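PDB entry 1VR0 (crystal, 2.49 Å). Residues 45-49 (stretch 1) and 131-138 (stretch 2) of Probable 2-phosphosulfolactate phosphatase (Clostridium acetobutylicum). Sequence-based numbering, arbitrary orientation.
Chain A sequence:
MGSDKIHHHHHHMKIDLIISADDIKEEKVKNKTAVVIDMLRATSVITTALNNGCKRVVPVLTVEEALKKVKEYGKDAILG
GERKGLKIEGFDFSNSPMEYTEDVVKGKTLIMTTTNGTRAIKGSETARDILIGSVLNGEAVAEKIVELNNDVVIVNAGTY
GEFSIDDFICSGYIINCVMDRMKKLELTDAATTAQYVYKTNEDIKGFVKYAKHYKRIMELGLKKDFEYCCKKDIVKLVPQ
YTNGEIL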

# COMPACT_ATOMS: atom_id res chain seq x y z
N VAL A 45 0.92 18.64 -14.35
CA VAL A 45 1.28 19.17 -15.66
C VAL A 45 0.15 18.89 -16.68
O VAL A 45 -0.38 19.79 -17.30
CB VAL A 45 2.61 18.60 -16.17
CG1 VAL A 45 2.71 18.81 -17.63
CG2 VAL A 45 3.81 19.23 -15.45
N ILE A 46 -0.22 17.65 -16.83
CA ILE A 46 -1.24 17.30 -17.80
C ILE A 46 -2.52 18.14 -17.58
O ILE A 46 -3.06 18.71 -18.53
CB ILE A 46 -1.57 15.82 -17.76
CG1 ILE A 46 -0.38 15.03 -18.30
CG2 ILE A 46 -2.81 15.51 -18.58
CD1 ILE A 46 -0.22 13.69 -17.68
N THR A 47 -2.97 18.21 -16.33
CA THR A 47 -4.15 18.94 -15.96
C THR A 47 -4.04 20.43 -16.33
O THR A 47 -4.96 21.02 -16.87
CB THR A 47 -4.38 18.79 -14.44
OG1 THR A 47 -4.66 17.43 -14.14
CG2 THR A 47 -5.57 19.65 -13.99
N THR A 48 -2.89 21.03 -16.01
CA THR A 48 -2.67 22.43 -16.26
C THR A 48 -2.61 22.71 -17.78
O THR A 48 -3.28 23.63 -18.30
CB THR A 48 -1.38 22.88 -15.54
OG1 THR A 48 -1.55 22.74 -14.13
CG2 THR A 48 -1.03 24.33 -15.86
N ALA A 49 -1.84 21.92 -18.49
CA ALA A 49 -1.65 22.12 -19.89
C ALA A 49 -2.96 22.09 -20.65
O ALA A 49 -3.24 22.99 -21.46
CB ALA A 49 -0.71 21.06 -20.41
N LEU A 131 -9.14 8.48 -15.95
CA LEU A 131 -9.15 9.90 -15.62
C LEU A 131 -7.82 10.37 -15.10
O LEU A 131 -7.08 9.62 -14.50
CB LEU A 131 -10.19 10.17 -14.53
CG LEU A 131 -11.61 9.70 -14.83
CD1 LEU A 131 -12.53 10.07 -13.66
CD2 LEU A 131 -12.16 10.30 -16.14
N ILE A 132 -7.51 11.63 -15.32
CA ILE A 132 -6.26 12.18 -14.83
C ILE A 132 -6.58 13.09 -13.68
O ILE A 132 -7.34 14.03 -13.85
CB ILE A 132 -5.52 12.99 -15.90
CG1 ILE A 132 -5.24 12.11 -17.14
CG2 ILE A 132 -4.26 13.55 -15.32
CD1 ILE A 132 -4.52 10.78 -16.84
N GLY A 133 -6.02 12.80 -12.51
CA GLY A 133 -6.34 13.54 -11.31
C GLY A 133 -5.15 14.14 -10.61
O GLY A 133 -4.02 13.69 -10.74
N SER A 134 -5.44 15.19 -9.85
CA SER A 134 -4.41 15.95 -9.14
C SER A 134 -5.15 16.73 -8.09
O SER A 134 -6.39 16.77 -8.08
CB SER A 134 -3.71 16.91 -10.11
OG SER A 134 -4.62 17.87 -10.67
N VAL A 135 -4.40 17.41 -7.23
CA VAL A 135 -5.05 18.33 -6.27
C VAL A 135 -5.81 19.43 -7.01
O VAL A 135 -6.89 19.84 -6.59
CB VAL A 135 -4.01 18.97 -5.28
CG1 VAL A 135 -4.70 19.85 -4.24
CG2 VAL A 135 -3.27 17.90 -4.57
N LEU A 136 -5.22 19.89 -8.10
CA LEU A 136 -5.76 21.02 -8.85
C LEU A 136 -7.16 20.77 -9.38
O LEU A 136 -7.95 21.69 -9.44
CB LEU A 136 -4.86 21.34 -10.04
CG LEU A 136 -3.40 21.66 -9.75
CD1 LEU A 136 -2.57 21.47 -11.01
CD2 LEU A 136 -3.31 23.07 -9.20
N ASN A 137 -7.45 19.54 -9.80
CA ASN A 137 -8.79 19.20 -10.32
C ASN A 137 -9.54 18.14 -9.51
O ASN A 137 -10.45 17.49 -10.02
CB ASN A 137 -8.72 18.83 -11.81
CG ASN A 137 -8.07 17.49 -12.05
OD1 ASN A 137 -7.43 16.93 -11.18
ND2 ASN A 137 -8.25 16.96 -13.25
N GLY A 138 -9.18 18.01 -8.24
CA GLY A 138 -9.75 17.00 -7.35
C GLY A 138 -11.26 17.02 -7.29
O GLY A 138 -11.89 16.00 -7.51

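The contact is a small, buried packing of one helical turn against a strand and the turn that follows it, mostly van der Waals in character, with a weak hydroxyl pair near its centre. Touching residues are at least 85 positions apart in sequence, and the two segments together bury 260 Å² against each other.

T47 is the hub. Its CA lies 7.2 Å from the CA of I132, the closest CA pair between the segments, and its CA-to-CB bond points toward the strand and turn. With chi1 in the m rotamer, T47 touches I132, S134, L136 and N137, and it has the largest covered area of any residue here, 83 Å². Its methyl CG2 comes within 4.4 Å of L136 CB, while its hydroxyl OG1 lies 4.1 Å from I132 CG2.

The polar element is the pair S134 OG and T47 OG1, 3.5 Å apart. At that length any hydrogen bond from the serine to the threonine is weak, and the serine proton has a competing acceptor in N137 OD1, whose distance from S134 OG is a shorter 3.0 Å. T47 OG1 is also hydrogen-bonded to a residue adjoining the segments, so it does not depend on the serine for a partner. N137 ND2 lies 3.7 Å from T47 OG1, and its clear bond is to I132 O.

The side chain of N137, with chi1 in the p rotamer, folds back over its own segment. Its ND2 donates to I132 O at 3.1 Å with a nearly linear N-H...O angle of 170°, and its OD1 accepts a weak bond from S134 N at 3.0 Å, where the angle is only 124°. The amide thus ties the strand to the type I turn running from V135 to G138, linking residues that themselves face the helix. Although N137 occupies the N-cap position of the following helix, its side chain makes no capping bond.

The neighbours of T47 extend the contact, I46 by apolar packing and T48 by its hydroxyl. I46 CG2 meets I132 CG2 at 4.1 Å, a methyl-to-methyl approach between two side chains whose CA-to-CB bonds each point toward the opposing segment. The CA-to-CB bond of T48 points sideways, yet its OG1 lies 3.5 Å from L136 CD1; this hydroxyl too is hydrogen-bonded to a residue adjoining the segments, so its polar requirement is met despite the aliphatic neighbour. The CA-to-CB bond of V45, by contrast, points away, and the residue makes no contact.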